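Local coordinates for lactococcal prophage ps3 protein 05 (Staphylococcus epidermidis ATCC 12228, PDB 3G8W), which is a probable acetyltransferase of the GNAT superfamily, expected to transfer an acetyl group from acetyl-CoA to an acceptor not yet identified, at residues B[5-10]-B[58-63]; B[119-124]-B[157-162]. All coordinates share one frame; numbering follows the deposited sequence.

Contact 1 (B[5-10]-B[58-63]); sequences NNIRLL and FGAFED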
# COMPACT_ATOMS: atom_id res chain seq x y z
N ASN B 5 2.84 -26.11 21.92
CA ASN B 5 3.91 -25.09 21.74
C ASN B 5 4.37 -24.98 20.27
O ASN B 5 5.25 -25.73 19.83
CB ASN B 5 5.09 -25.38 22.68
CG ASN B 5 5.83 -24.11 23.13
OD1 ASN B 5 6.15 -23.22 22.31
ND2 ASN B 5 6.12 -24.03 24.43
N ASN B 6 3.76 -24.06 19.52
CA ASN B 6 4.21 -23.67 18.17
C ASN B 6 3.37 -22.54 17.54
O ASN B 6 2.54 -21.92 18.21
CB ASN B 6 4.35 -24.88 17.22
CG ASN B 6 5.37 -24.63 16.09
OD1 ASN B 6 6.47 -24.10 16.32
ND2 ASN B 6 5.00 -25.02 14.87
N ILE B 7 3.60 -22.31 16.24
CA ILE B 7 3.01 -21.20 15.48
C ILE B 7 1.94 -21.68 14.50
O ILE B 7 2.17 -22.62 13.73
CB ILE B 7 4.08 -20.41 14.68
CG1 ILE B 7 5.20 -19.92 15.61
CG2 ILE B 7 3.48 -19.25 13.91
CD1 ILE B 7 6.46 -20.76 15.51
N ARG B 8 0.79 -21.04 14.53
CA ARG B 8 -0.26 -21.31 13.57
C ARG B 8 -0.83 -20.01 13.02
O ARG B 8 -0.55 -18.93 13.55
CB ARG B 8 -1.37 -22.17 14.19
CG ARG B 8 -2.17 -21.49 15.29
CD ARG B 8 -3.33 -22.38 15.76
NE ARG B 8 -4.02 -21.86 16.95
CZ ARG B 8 -4.87 -20.82 16.95
NH1 ARG B 8 -5.15 -20.17 15.82
NH2 ARG B 8 -5.43 -20.44 18.09
N LEU B 9 -1.61 -20.12 11.96
CA LEU B 9 -2.40 -19.00 11.48
C LEU B 9 -3.46 -18.66 12.52
O LEU B 9 -4.28 -19.51 12.90
CB LEU B 9 -3.07 -19.35 10.16
CG LEU B 9 -3.91 -18.24 9.55
CD1 LEU B 9 -3.01 -17.14 8.98
CD2 LEU B 9 -4.82 -18.80 8.47
N LEU B 10 -3.41 -17.42 13.00
CA LEU B 10 -4.51 -16.88 13.80
C LEU B 10 -5.77 -16.76 12.95
O LEU B 10 -5.71 -16.72 11.72
CB LEU B 10 -4.15 -15.52 14.39
CG LEU B 10 -3.76 -15.53 15.86
CD1 LEU B 10 -2.82 -16.70 16.19
CD2 LEU B 10 -3.19 -14.18 16.30
N PHE B 58 -0.25 -14.01 11.97
CA PHE B 58 0.28 -15.22 12.59
C PHE B 58 0.55 -15.03 14.07
O PHE B 58 0.93 -13.93 14.48
CB PHE B 58 1.56 -15.66 11.93
CG PHE B 58 1.39 -16.10 10.52
CD1 PHE B 58 1.42 -17.45 10.21
CD2 PHE B 58 1.26 -15.17 9.49
CE1 PHE B 58 1.30 -17.86 8.89
CE2 PHE B 58 1.13 -15.58 8.17
CZ PHE B 58 1.16 -16.91 7.86
N GLY B 59 0.38 -16.11 14.84
CA GLY B 59 0.68 -16.09 16.28
C GLY B 59 1.62 -17.19 16.73
O GLY B 59 1.58 -18.30 16.21
N ALA B 60 2.49 -16.87 17.69
CA ALA B 60 3.28 -17.89 18.39
C ALA B 60 2.64 -18.22 19.74
O ALA B 60 2.23 -17.33 20.49
CB ALA B 60 4.70 -17.43 18.58
N PHE B 61 2.54 -19.52 20.05
CA PHE B 61 1.84 -19.96 21.24
C PHE B 61 2.71 -20.74 22.20
O PHE B 61 3.35 -21.72 21.81
CB PHE B 61 0.62 -20.80 20.87
CG PHE B 61 -0.54 -20.00 20.38
CD1 PHE B 61 -1.44 -19.44 21.28
CD2 PHE B 61 -0.72 -19.77 19.02
CE1 PHE B 61 -2.51 -18.67 20.83
CE2 PHE B 61 -1.79 -19.02 18.55
CZ PHE B 61 -2.69 -18.46 19.46
N GLU B 62 2.74 -20.27 23.44
CA GLU B 62 3.25 -21.02 24.58
C GLU B 62 2.02 -21.55 25.32
O GLU B 62 1.24 -20.77 25.86
CB GLU B 62 4.08 -20.09 25.47
CG GLU B 62 5.08 -20.78 26.39
CD GLU B 62 5.52 -19.88 27.56
OE1 GLU B 62 5.13 -18.68 27.57
OE2 GLU B 62 6.24 -20.38 28.47
N ASP B 63 1.84 -22.87 25.33
CA ASP B 63 0.61 -23.51 25.84
C ASP B 63 -0.64 -22.75 25.36
O ASP B 63 -0.83 -22.57 24.15
CB ASP B 63 0.65 -23.63 27.37

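Contact 2 (B[119-124]-B[157-162]); sequences MIAIAS and ENWLIY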
# COMPACT_ATOMS: atom_id res chain seq x y z
N MSE B 119 8.41 -6.56 2.60
CA MSE B 119 8.74 -5.24 3.09
C MSE B 119 8.15 -4.95 4.46
O MSE B 119 7.07 -5.43 4.83
CB MSE B 119 8.27 -4.17 2.11
CG MSE B 119 9.18 -3.91 0.94
SE MSE B 119 8.07 -3.37 -0.57
CE MSE B 119 7.67 -1.53 -0.17
N ILE B 120 8.85 -4.12 5.22
CA ILE B 120 8.38 -3.63 6.49
C ILE B 120 8.81 -2.18 6.62
O ILE B 120 9.91 -1.81 6.21
CB ILE B 120 8.87 -4.50 7.69
CG1 ILE B 120 8.20 -4.08 8.99
CG2 ILE B 120 10.42 -4.60 7.78
CD1 ILE B 120 7.98 -5.27 9.94
N ALA B 121 7.89 -1.35 7.12
CA ALA B 121 8.18 0.04 7.43
C ALA B 121 8.38 0.12 8.93
O ALA B 121 7.51 -0.29 9.71
CB ALA B 121 7.02 0.92 7.00
N ILE B 122 9.55 0.63 9.33
CA ILE B 122 9.88 0.77 10.76
C ILE B 122 10.13 2.22 11.08
O ILE B 122 10.80 2.92 10.31
CB ILE B 122 11.13 -0.05 11.14
CG1 ILE B 122 10.88 -1.53 10.82
CG2 ILE B 122 11.40 0.11 12.60
CD1 ILE B 122 12.12 -2.41 10.71
N ALA B 123 9.57 2.68 12.21
CA ALA B 123 9.73 4.06 12.68
C ALA B 123 11.19 4.40 12.89
O ALA B 123 11.89 3.72 13.63
CB ALA B 123 8.96 4.27 13.96
N SER B 124 11.65 5.46 12.25
CA SER B 124 13.07 5.80 12.25
C SER B 124 13.81 5.71 13.59
O SER B 124 15.02 5.54 13.62
CB SER B 124 13.30 7.15 11.60
OG SER B 124 13.24 6.99 10.18
N GLU B 157 9.96 6.98 8.56
CA GLU B 157 10.06 5.53 8.56
C GLU B 157 11.14 5.05 7.63
O GLU B 157 11.41 5.67 6.58
CB GLU B 157 8.71 4.85 8.23
CG GLU B 157 7.72 4.79 9.43
CD GLU B 157 6.33 4.21 9.07
OE1 GLU B 157 5.47 4.08 9.99
OE2 GLU B 157 6.10 3.90 7.89
N ASN B 158 11.78 3.95 8.02
CA ASN B 158 12.74 3.29 7.17
C ASN B 158 12.06 2.07 6.62
O ASN B 158 11.47 1.28 7.35
CB ASN B 158 14.03 2.92 7.91
CG ASN B 158 15.03 4.08 7.97
OD1 ASN B 158 15.26 4.63 9.03
ND2 ASN B 158 15.60 4.44 6.84
N TRP B 159 12.08 1.97 5.31
CA TRP B 159 11.52 0.86 4.64
C TRP B 159 12.63 -0.11 4.39
O TRP B 159 13.65 0.23 3.76
CB TRP B 159 10.90 1.29 3.32
CG TRP B 159 9.54 1.90 3.45
CD1 TRP B 159 9.26 3.20 3.66
CD2 TRP B 159 8.28 1.23 3.33
NE1 TRP B 159 7.90 3.40 3.68
CE2 TRP B 159 7.28 2.21 3.47
CE3 TRP B 159 7.90 -0.09 3.09
CZ2 TRP B 159 5.91 1.92 3.40
CZ3 TRP B 159 6.51 -0.40 3.00
CH2 TRP B 159 5.54 0.61 3.18
N LEU B 160 12.41 -1.32 4.90
CA LEU B 160 13.30 -2.45 4.63
C LEU B 160 12.68 -3.51 3.72
O LEU B 160 11.46 -3.71 3.66
CB LEU B 160 13.70 -3.11 5.94
CG LEU B 160 14.60 -2.37 6.90
CD1 LEU B 160 14.00 -1.05 7.24
CD2 LEU B 160 14.70 -3.26 8.12
N ILE B 161 13.56 -4.24 3.04
CA ILE B 161 13.14 -5.26 2.09
C ILE B 161 13.94 -6.57 2.32
O ILE B 161 15.14 -6.55 2.64
CB ILE B 161 13.25 -4.73 0.63
CG1 ILE B 161 12.86 -5.79 -0.39
CG2 ILE B 161 14.66 -4.22 0.34
CD1 ILE B 161 12.63 -5.22 -1.82
N TYR B 162 13.23 -7.69 2.22
CA TYR B 162 13.82 -9.00 2.23
C TYR B 162 13.33 -9.71 0.98
O TYR B 162 12.16 -9.63 0.63
CB TYR B 162 13.42 -9.74 3.50
CG TYR B 162 13.89 -11.17 3.61
CD1 TYR B 162 15.07 -11.49 4.27
CD2 TYR B 162 13.15 -12.20 3.05
CE1 TYR B 162 15.49 -12.80 4.38
CE2 TYR B 162 13.56 -13.51 3.14
CZ TYR B 162 14.73 -13.81 3.81
OH TYR B 162 15.13 -15.13 3.90

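Contact 1 (B[5-10]-B[58-63])
R8 and F61 meet where the first strand of the GNAT fold, 6-9, runs antiparallel to strand 55-62 at one margin of the central sheet. The R8 side chain leaves CB with CG in the crowded position between the backbone N and the carbonyl carbon (chi1 66°), which brings CG within 4.1 Å of F61 CE2. From CG to NE the chain is extended, and NE, CZ and NH2 then run beside F61, whose CE2 lies over one face of the guanidinium, NH2 ending 3.6 Å from F61 CZ. Guanidinium and ring planes are only 17° apart, so the two flat groups lie nearly parallel, with CE2 set toward the rim of the guanidinium. The tip has two further partners: NH1 donates to L9 O, and NH2 forms a salt bridge with D14. L10 CD1 reaches the edge of the same F61 ring, 3.5 Å from CE2, and lies 3.5 Å from G59 N as well. On the other face of the sheet I7 CG1 rests against A60 CB at 3.9 Å, while I7 also touches L102 and H105 of helix 96-112. Between the backbones, F61 N donates to N6 O, and R8 with G59 forms a hydrogen-bonded pair of unequal strength: R8 N reaches G59 O in a weak bond, whereas G59 N donates to R8 O at 3.2 Å.

Contact 2 (B[119-124]-B[157-162])
The W159 indole has the methyl group of A121 over one face, a CH-pi contact in which A121 CB stands 3.8 Å from the centroid of the six-membered ring and 10° off its normal. Selenomethionine M119 approaches obliquely: its chain bends at chi2 and chi3, and CE comes 3.6 Å from W159 CZ3. At the indole N-H, NE1 bonds to E144 of strand 139-150. E157 reaches back along 119-124 with an extended chain, CG 3.9 Å from A123 CA, and its OE1 is bonded to S148. In the GNAT fold this is the C-terminal part of the sheet, where strand 153-163 lies between 117-123 and 139-150, antiparallel to both. Two hydrogen-bonded pairs, I120 with L160 and I122 with N158, join the backbones by four bonds; that from N158 N to I122 O is 2.7 Å long. On the opposite face of the sheet from M119, A121 and W159, I122 CD1 meets L160 CD2 at 3.8 Å and I120 CG2 lies beside L160 CB; both isoleucines also touch F133 of helix 127-136. Beyond the strand, S124 OG donates a weak bond to N158 OD1, 3.3 Å away, and OD1 also accepts from K130. M119 additionally lines the spot where a 2-(cyclohexylamino)ethanesulfonic acid molecule, probably from the crystallisation liquor, is bound.

In the fold
From the N terminus, strand 6-9 leads through three helices, 15-24, 30-37 and 41-48, before strand 55-62 returns to pair with it, so contact 1 closes a mostly helical loop. The chain then adds strands 65-74 and 83-91, crosses by helix 96-112 and enters strand 117-123. Helix 127-136 and strand 139-150 follow, and contact 2 closes that second loop when strand 153-163 inserts beside 117-123. The loops follow in series, neither nesting nor crossing. Their centres lie about 25 Å apart on opposite sides of the chain's centre, joined through one mixed sheet: contact 1 includes one outermost strand, 6-9, and contact 2 the strand next to the other, 139-150.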